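Local coordinates for protein putative aminomethyltransferase (PDB 3TTG) that is probably a folate-binding aminomethyltransferase related to the T-protein of the glycine cleavage system, its actual substrate not established, at residues F241-Y255 with V266-L279. Sequence-based numbering, arbitrary orientation.
Sequences FFPAEAGLDSVGVSY and VTRLKFQGHLNRSL
E245 O accepts the backbone N-H of L279 at 2.9 Å, tying the type I turn A244-G247 to the start of strand 277-284, while Y255, farther along, lies against helix 263-271. The carboxylate of E245 is divided between two donors. Its OE1 takes the backbone N-H of F242 (3.0 Å), within its own segment, and OE2 receives R277 NE at 3.1 Å in a nearly straight salt bridge. That NE donates in the guanidinium plane but arrives from above the carboxylate, the two planes being 65° apart, so this is no flat two-pronged pairing. F241 CE1 lies over one face of the guanidinium, offset toward its rim; F241 in turn stacks on Y327 of strand 321-329. An alanine in place of E245 would probably leave R277 NE and the F242 N-H without their carboxylate and let the guanidinium turn more freely against F241. Next to the salt bridge, A244 CB meets L275 CD1 (3.8 Å) and L269 CD2. At the helix, Y255 is sandwiched: V253 CG1 lies over one face and K270 over the other, its CG making a CH-pi contact 4.1 Å from the ring centroid. With CG anti to the backbone N (chi1 174°) and a bend at chi2, the K270 methylenes cross the ring. V266 CG1 touches both V253 CG1 and Y255 CE1 (3.6 Å). Y255 OH donates to D249 OD2, and a water links the same hydroxyl to V266 O. Donors on separate oxygens thus fix the buried carboxylate's rotation and probably favour its ionised form, joining turn to C-terminal sheet, whereas Y255 holds the helix mainly by apolar and CH-pi contact.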
ATOM      1  N   PHE A 241      11.596  -7.127  -6.403  1.00 30.39           N
ATOM      2  CA  PHE A 241      11.886  -5.682  -6.460  1.00 28.36           C
ATOM      3  C   PHE A 241      12.549  -5.084  -5.249  1.00 31.23           C
ATOM      4  O   PHE A 241      12.482  -5.626  -4.159  1.00 31.32           O
ATOM      5  CB  PHE A 241      10.583  -4.937  -6.707  1.00 28.07           C
ATOM      6  CG  PHE A 241       9.890  -5.452  -7.957  1.00 30.57           C
ATOM      7  CD1 PHE A 241      10.423  -5.211  -9.221  1.00 34.10           C
ATOM      8  CD2 PHE A 241       8.765  -6.255  -7.865  1.00 33.40           C
ATOM      9  CE1 PHE A 241       9.838  -5.774 -10.358  1.00 36.88           C
ATOM     10  CE2 PHE A 241       8.113  -6.716  -9.020  1.00 35.83           C
ATOM     11  CZ  PHE A 241       8.691  -6.566 -10.235  1.00 34.97           C
ATOM     12  N   PHE A 242      13.158  -3.908  -5.466  1.00 30.19           N
ATOM     13  CA  PHE A 242      13.787  -3.098  -4.413  1.00 29.55           C
ATOM     14  C   PHE A 242      12.871  -1.996  -4.013  1.00 32.40           C
ATOM     15  O   PHE A 242      12.140  -1.502  -4.872  1.00 30.19           O
ATOM     16  CB  PHE A 242      15.068  -2.462  -4.888  1.00 31.87           C
ATOM     17  CG  PHE A 242      16.164  -3.424  -5.299  1.00 33.79           C
ATOM     18  CD1 PHE A 242      16.694  -4.318  -4.395  1.00 35.48           C
ATOM     19  CD2 PHE A 242      16.743  -3.343  -6.551  1.00 38.36           C
ATOM     20  CE1 PHE A 242      17.739  -5.171  -4.754  1.00 36.87           C
ATOM     21  CE2 PHE A 242      17.784  -4.203  -6.911  1.00 41.96           C
ATOM     22  CZ  PHE A 242      18.307  -5.074  -5.989  1.00 37.40           C
ATOM     23  N   PRO A 243      12.940  -1.504  -2.763  1.00 31.41           N
ATOM     24  CA  PRO A 243      12.087  -0.341  -2.363  1.00 29.24           C
ATOM     25  C   PRO A 243      12.231   0.887  -3.278  1.00 30.43           C
ATOM     26  O   PRO A 243      11.224   1.518  -3.631  1.00 30.95           O
ATOM     27  CB  PRO A 243      12.617  -0.025  -0.952  1.00 30.25           C
ATOM     28  CG  PRO A 243      13.097  -1.288  -0.442  1.00 34.13           C
ATOM     29  CD  PRO A 243      13.771  -1.960  -1.621  1.00 31.14           C
ATOM     30  N   ALA A 244      13.454   1.233  -3.674  1.00 30.21           N
ATOM     31  CA  ALA A 244      13.660   2.392  -4.570  1.00 31.81           C
ATOM     32  C   ALA A 244      13.084   2.157  -5.973  1.00 35.36           C
ATOM     33  O   ALA A 244      12.547   3.087  -6.565  1.00 32.63           O
ATOM     34  CB  ALA A 244      15.093   2.745  -4.667  1.00 33.72           C
ATOM     35  N   GLU A 245      13.122   0.915  -6.481  1.00 32.70           N
ATOM     36  CA  GLU A 245      12.457   0.616  -7.760  1.00 33.64           C
ATOM     37  C   GLU A 245      10.961   0.892  -7.652  1.00 34.20           C
ATOM     38  O   GLU A 245      10.361   1.441  -8.560  1.00 34.24           O
ATOM     39  CB  GLU A 245      12.673  -0.831  -8.159  1.00 35.48           C
ATOM     40  CG  GLU A 245      14.098  -1.100  -8.546  1.00 38.28           C
ATOM     41  CD  GLU A 245      14.300  -2.538  -8.970  1.00 49.44           C
ATOM     42  OE1 GLU A 245      13.678  -3.458  -8.381  1.00 34.18           O
ATOM     43  OE2 GLU A 245      15.109  -2.742  -9.898  1.00 44.40           O
ATOM     44  N   ALA A 246      10.365   0.493  -6.538  1.00 33.76           N
ATOM     45  CA  ALA A 246       8.932   0.727  -6.244  1.00 34.02           C
ATOM     46  C   ALA A 246       8.536   2.181  -5.935  1.00 34.92           C
ATOM     47  O   ALA A 246       7.335   2.457  -5.828  1.00 33.17           O
ATOM     48  CB  ALA A 246       8.506  -0.167  -5.103  1.00 33.95           C
ATOM     49  N   GLY A 247       9.484   3.126  -5.896  1.00 32.12           N
ATOM     50  CA  GLY A 247       9.176   4.509  -5.585  1.00 30.72           C
ATOM     51  C   GLY A 247       8.794   4.741  -4.126  1.00 31.34           C
ATOM     52  O   GLY A 247       8.157   5.745  -3.823  1.00 31.39           O
ATOM     53  N   LEU A 248       9.170   3.838  -3.211  1.00 26.03           N
ATOM     54  CA  LEU A 248       8.720   3.853  -1.840  1.00 25.62           C
ATOM     55  C   LEU A 248       9.855   3.887  -0.796  1.00 30.36           C
ATOM     56  O   LEU A 248       9.584   3.748   0.378  1.00 30.35           O
ATOM     57  CB  LEU A 248       7.835   2.647  -1.611  1.00 24.06           C
ATOM     58  CG  LEU A 248       6.484   2.708  -2.283  1.00 27.70           C
ATOM     59  CD1 LEU A 248       5.740   1.395  -2.058  1.00 27.79           C
ATOM     60  CD2 LEU A 248       5.649   3.838  -1.668  1.00 29.60           C
ATOM     61  N   ASP A 249      11.078   4.128  -1.203  1.00 27.90           N
ATOM     62  CA  ASP A 249      12.148   4.250  -0.245  1.00 28.83           C
ATOM     63  C   ASP A 249      12.034   5.586   0.562  1.00 32.68           C
ATOM     64  O   ASP A 249      12.456   5.593   1.698  1.00 31.78           O
ATOM     65  CB  ASP A 249      13.530   4.112  -0.881  1.00 29.99           C
ATOM     66  CG  ASP A 249      13.879   5.152  -1.897  1.00 32.73           C
ATOM     67  OD1 ASP A 249      13.031   5.421  -2.786  1.00 33.38           O
ATOM     68  OD2 ASP A 249      15.031   5.663  -1.848  1.00 33.62           O
ATOM     69  N   SER A 250      11.423   6.665   0.027  1.00 30.94           N
ATOM     70  CA  SER A 250      11.266   7.906   0.797  1.00 31.16           C
ATOM     71  C   SER A 250      10.286   7.697   1.983  1.00 33.55           C
ATOM     72  O   SER A 250      10.545   8.163   3.054  1.00 31.35           O
ATOM     73  CB  SER A 250      10.782   9.048  -0.102  1.00 35.22           C
ATOM     74  OG  SER A 250      10.561  10.216   0.666  1.00 56.89           O
ATOM     75  N   VAL A 251       9.244   6.892   1.819  1.00 29.82           N
ATOM     76  CA  VAL A 251       8.281   6.648   2.919  1.00 30.87           C
ATOM     77  C   VAL A 251       8.544   5.345   3.763  1.00 30.21           C
ATOM     78  O   VAL A 251       8.141   5.282   4.947  1.00 28.44           O
ATOM     79  CB  VAL A 251       6.832   6.664   2.322  1.00 36.03           C
ATOM     80  CG1 VAL A 251       6.595   5.517   1.365  1.00 34.92           C
ATOM     81  CG2 VAL A 251       5.782   6.625   3.417  1.00 37.80           C
ATOM     82  N   GLY A 252       9.262   4.384   3.201  1.00 27.22           N
ATOM     83  CA  GLY A 252       9.487   3.072   3.822  1.00 27.32           C
ATOM     84  C   GLY A 252      10.893   2.727   4.294  1.00 30.61           C
ATOM     85  O   GLY A 252      11.064   1.687   4.910  1.00 28.79           O
ATOM     86  N   VAL A 253      11.913   3.546   3.975  1.00 28.48           N
ATOM     87  CA  VAL A 253      13.313   3.271   4.361  1.00 28.13           C
ATOM     88  C   VAL A 253      13.884   4.455   5.056  1.00 30.69           C
ATOM     89  O   VAL A 253      13.660   5.572   4.588  1.00 29.65           O
ATOM     90  CB  VAL A 253      14.147   2.973   3.064  1.00 29.28           C
ATOM     91  CG1 VAL A 253      15.629   2.791   3.354  1.00 29.55           C
ATOM     92  CG2 VAL A 253      13.621   1.776   2.315  1.00 28.89           C
ATOM     93  N   SER A 254      14.688   4.239   6.080  1.00 28.16           N
ATOM     94  CA  SER A 254      15.506   5.299   6.673  1.00 28.58           C
ATOM     95  C   SER A 254      16.934   5.119   6.210  1.00 32.40           C
ATOM     96  O   SER A 254      17.484   4.053   6.402  1.00 29.34           O
ATOM     97  CB  SER A 254      15.471   5.319   8.187  1.00 31.49           C
ATOM     98  OG  SER A 254      16.503   6.138   8.717  1.00 30.93           O
ATOM     99  N   TYR A 255      17.543   6.171   5.610  1.00 30.68           N
ATOM    100  CA  TYR A 255      18.938   6.160   5.221  1.00 32.51           C
ATOM    101  C   TYR A 255      19.843   6.701   6.358  1.00 39.27           C
ATOM    102  O   TYR A 255      21.025   6.853   6.125  1.00 41.26           O
ATOM    103  CB  TYR A 255      19.125   7.023   3.959  1.00 32.97           C
ATOM    104  CG  TYR A 255      18.545   6.353   2.740  1.00 31.41           C
ATOM    105  CD1 TYR A 255      19.189   5.285   2.140  1.00 33.23           C
ATOM    106  CD2 TYR A 255      17.319   6.756   2.212  1.00 29.90           C
ATOM    107  CE1 TYR A 255      18.613   4.597   1.085  1.00 34.09           C
ATOM    108  CE2 TYR A 255      16.749   6.098   1.131  1.00 27.67           C
ATOM    109  CZ  TYR A 255      17.424   5.046   0.533  1.00 36.89           C
ATOM    110  OH  TYR A 255      16.935   4.405  -0.596  1.00 35.67           O
ATOM    111  N   VAL A 266      20.665  -1.558   0.017  1.00 31.62           N
ATOM    112  CA  VAL A 266      19.720  -0.438  -0.077  1.00 31.14           C
ATOM    113  C   VAL A 266      20.490   0.867  -0.230  1.00 32.86           C
ATOM    114  O   VAL A 266      20.194   1.691  -1.103  1.00 30.44           O
ATOM    115  CB  VAL A 266      18.832  -0.368   1.201  1.00 36.53           C
ATOM    116  CG1 VAL A 266      18.282   1.022   1.481  1.00 38.75           C
ATOM    117  CG2 VAL A 266      17.729  -1.340   1.100  1.00 36.19           C
ATOM    118  N   THR A 267      21.537   1.022   0.610  1.00 31.83           N
ATOM    119  CA  THR A 267      22.306   2.256   0.660  1.00 31.62           C
ATOM    120  C   THR A 267      23.200   2.383  -0.537  1.00 34.95           C
ATOM    121  O   THR A 267      23.293   3.475  -1.118  1.00 36.90           O
ATOM    122  CB  THR A 267      23.077   2.402   1.985  1.00 37.66           C
ATOM    123  OG1 THR A 267      22.153   2.277   3.071  1.00 39.27           O
ATOM    124  CG2 THR A 267      23.722   3.747   2.092  1.00 33.94           C
ATOM    125  N   ARG A 268      23.862   1.312  -0.915  1.00 33.34           N
ATOM    126  CA  ARG A 268      24.702   1.304  -2.116  1.00 34.10           C
ATOM    127  C   ARG A 268      23.883   1.674  -3.386  1.00 37.02           C
ATOM    128  O   ARG A 268      24.356   2.481  -4.182  1.00 35.61           O
ATOM    129  CB  ARG A 268      25.373  -0.069  -2.278  1.00 37.83           C
ATOM    130  CG  ARG A 268      26.304  -0.135  -3.462  1.00 43.17           C
ATOM    131  CD  ARG A 268      27.252  -1.309  -3.447  1.00 52.12           C
ATOM    132  NE  ARG A 268      26.715  -2.461  -2.722  1.00 57.50           N
ATOM    133  CZ  ARG A 268      25.913  -3.409  -3.212  1.00 73.73           C
ATOM    134  NH1 ARG A 268      25.513  -3.367  -4.480  1.00 62.27           N
ATOM    135  NH2 ARG A 268      25.511  -4.413  -2.434  1.00 51.57           N
ATOM    136  N   LEU A 269      22.715   1.058  -3.590  1.00 35.58           N
ATOM    137  CA  LEU A 269      21.828   1.367  -4.723  1.00 37.66           C
ATOM    138  C   LEU A 269      21.557   2.889  -4.766  1.00 43.61           C
ATOM    139  O   LEU A 269      21.722   3.527  -5.795  1.00 43.73           O
ATOM    140  CB  LEU A 269      20.501   0.595  -4.637  1.00 38.17           C
ATOM    141  CG  LEU A 269      19.465   0.961  -5.724  1.00 46.18           C
ATOM    142  CD1 LEU A 269      20.030   0.729  -7.144  1.00 49.15           C
ATOM    143  CD2 LEU A 269      18.150   0.229  -5.514  1.00 49.45           C
ATOM    144  N   LYS A 270      21.241   3.462  -3.612  1.00 38.68           N
ATOM    145  CA  LYS A 270      20.931   4.868  -3.475  1.00 36.80           C
ATOM    146  C   LYS A 270      22.104   5.793  -3.824  1.00 44.67           C
ATOM    147  O   LYS A 270      21.913   6.651  -4.652  1.00 45.54           O
ATOM    148  CB  LYS A 270      20.467   5.129  -2.041  1.00 36.18           C
ATOM    149  CG  LYS A 270      20.227   6.578  -1.686  1.00 41.38           C
ATOM    150  CD  LYS A 270      19.020   7.110  -2.411  1.00 52.05           C
ATOM    151  CE  LYS A 270      18.609   8.374  -1.736  1.00 50.09           C
ATOM    152  NZ  LYS A 270      17.601   9.096  -2.520  1.00 49.90           N
ATOM    153  N   PHE A 271      23.311   5.602  -3.214  1.00 42.38           N
ATOM    154  CA  PHE A 271      24.449   6.500  -3.324  1.00 43.95           C
ATOM    155  C   PHE A 271      25.434   6.190  -4.465  1.00 51.84           C
ATOM    156  O   PHE A 271      26.119   7.097  -4.918  1.00 53.26           O
ATOM    157  CB  PHE A 271      25.197   6.499  -1.979  1.00 46.38           C
ATOM    158  CG  PHE A 271      24.421   7.198  -0.885  1.00 48.07           C
ATOM    159  CD1 PHE A 271      24.549   8.554  -0.681  1.00 54.31           C
ATOM    160  CD2 PHE A 271      23.519   6.509  -0.098  1.00 50.36           C
ATOM    161  CE1 PHE A 271      23.821   9.190   0.313  1.00 54.56           C
ATOM    162  CE2 PHE A 271      22.803   7.154   0.904  1.00 52.08           C
ATOM    163  CZ  PHE A 271      22.926   8.491   1.074  1.00 50.52           C
ATOM    164  N   GLN A 272      25.584   4.947  -4.875  1.00 49.67           N
ATOM    165  CA  GLN A 272      26.584   4.623  -5.905  1.00 52.64           C
ATOM    166  C   GLN A 272      25.978   3.927  -7.099  1.00 58.53           C
ATOM    167  O   GLN A 272      26.445   4.113  -8.217  1.00 57.90           O
ATOM    168  CB  GLN A 272      27.700   3.738  -5.290  1.00 54.21           C
ATOM    169  CG  GLN A 272      28.688   4.517  -4.397  1.00 75.18           C
ATOM    170  CD  GLN A 272      28.308   4.621  -2.926  1.00 94.54           C
ATOM    171  OE1 GLN A 272      27.684   3.718  -2.345  1.00 88.87           O
ATOM    172  NE2 GLN A 272      28.723   5.717  -2.271  1.00 81.90           N
ATOM    173  N   GLY A 273      24.964   3.123  -6.857  1.00 56.14           N
ATOM    174  CA  GLY A 273      24.312   2.359  -7.883  1.00 57.32           C
ATOM    175  C   GLY A 273      23.379   3.186  -8.721  1.00 65.01           C
ATOM    176  O   GLY A 273      23.179   4.396  -8.500  1.00 63.05           O
ATOM    177  N   HIS A 274      22.854   2.509  -9.728  1.00 63.97           N
ATOM    178  CA  HIS A 274      21.980   3.110 -10.721  1.00 65.19           C
ATOM    179  C   HIS A 274      20.687   2.344 -10.714  1.00 61.10           C
ATOM    180  O   HIS A 274      20.681   1.098 -10.719  1.00 59.64           O
ATOM    181  CB  HIS A 274      22.657   3.098 -12.118  1.00 69.04           C
ATOM    182  CG  HIS A 274      24.154   3.065 -12.029  1.00 75.23           C
ATOM    183  ND1 HIS A 274      24.896   4.231 -11.951  1.00 78.75           N
ATOM    184  CD2 HIS A 274      24.987   2.007 -11.872  1.00 78.64           C
ATOM    185  CE1 HIS A 274      26.155   3.850 -11.795  1.00 79.69           C
ATOM    186  NE2 HIS A 274      26.256   2.520 -11.731  1.00 80.13           N
ATOM    187  N   LEU A 275      19.593   3.096 -10.664  1.00 61.69           N
ATOM    188  CA  LEU A 275      18.276   2.532 -10.686  1.00 55.91           C
ATOM    189  C   LEU A 275      17.956   2.169 -12.163  1.00 55.83           C
ATOM    190  O   LEU A 275      17.843   3.053 -13.014  1.00 54.97           O
ATOM    191  CB  LEU A 275      17.293   3.555 -10.091  1.00 54.48           C
ATOM    192  CG  LEU A 275      15.986   2.944  -9.629  1.00 55.26           C
ATOM    193  CD1 LEU A 275      16.133   2.376  -8.255  1.00 54.07           C
ATOM    194  CD2 LEU A 275      14.828   3.940  -9.762  1.00 54.40           C
ATOM    195  N   ASN A 276      17.864   0.883 -12.459  1.00 50.25           N
ATOM    196  CA  ASN A 276      17.637   0.387 -13.819  1.00 50.27           C
ATOM    197  C   ASN A 276      16.162   0.462 -14.255  1.00 51.15           C
ATOM    198  O   ASN A 276      15.880   0.584 -15.444  1.00 51.52           O
ATOM    199  CB  ASN A 276      18.103  -1.060 -13.931  1.00 51.40           C
ATOM    200  CG  ASN A 276      19.600  -1.235 -13.797  1.00 74.75           C
ATOM    201  OD1 ASN A 276      20.396  -0.475 -14.364  1.00 73.25           O
ATOM    202  ND2 ASN A 276      20.022  -2.282 -13.099  1.00 67.00           N
ATOM    203  N   ARG A 277      15.237   0.316 -13.302  1.00 42.80           N
ATOM    204  CA  ARG A 277      13.834   0.353 -13.592  1.00 38.08           C
ATOM    205  C   ARG A 277      13.114   1.069 -12.475  1.00 37.50           C
ATOM    206  O   ARG A 277      13.661   1.192 -11.380  1.00 39.39           O
ATOM    207  CB  ARG A 277      13.309  -1.049 -13.823  1.00 39.78           C
ATOM    208  CG  ARG A 277      13.531  -1.973 -12.688  1.00 49.13           C
ATOM    209  CD  ARG A 277      13.158  -3.361 -13.062  1.00 47.34           C
ATOM    210  NE  ARG A 277      13.406  -4.269 -11.953  1.00 51.33           N
ATOM    211  CZ  ARG A 277      13.067  -5.551 -11.949  1.00 65.11           C
ATOM    212  NH1 ARG A 277      12.456  -6.086 -13.002  1.00 54.10           N
ATOM    213  NH2 ARG A 277      13.331  -6.308 -10.892  1.00 65.10           N
ATOM    214  N   SER A 278      11.932   1.605 -12.772  1.00 33.77           N
ATOM    215  CA  SER A 278      11.157   2.390 -11.820  1.00 33.79           C
ATOM    216  C   SER A 278       9.671   2.189 -12.012  1.00 35.50           C
ATOM    217  O   SER A 278       9.224   1.901 -13.111  1.00 35.92           O
ATOM    218  CB  SER A 278      11.495   3.878 -11.916  1.00 38.36           C
ATOM    219  OG  SER A 278      11.283   4.345 -13.231  1.00 52.87           O
ATOM    220  N   LEU A 279       8.900   2.350 -10.918  1.00 32.48           N
ATOM    221  CA  LEU A 279       7.470   2.200 -10.945  1.00 31.15           C
ATOM    222  C   LEU A 279       6.888   3.191 -11.919  1.00 36.05           C
ATOM    223  O   LEU A 279       7.201   4.380 -11.819  1.00 35.58           O
ATOM    224  CB  LEU A 279       6.857   2.417  -9.544  1.00 32.68           C
ATOM    225  CG  LEU A 279       5.323   2.193  -9.451  1.00 35.96           C
ATOM    226  CD1 LEU A 279       5.022   0.719  -9.254  1.00 35.91           C
ATOM    227  CD2 LEU A 279       4.708   3.072  -8.351  1.00 41.24           C
TER
HETATM  228  O   HOH W   1      17.768   2.388  -2.291  1.00 27.84           O
HETATM  229  O   HOH W   2      21.639   3.966   5.100  1.00 45.40           O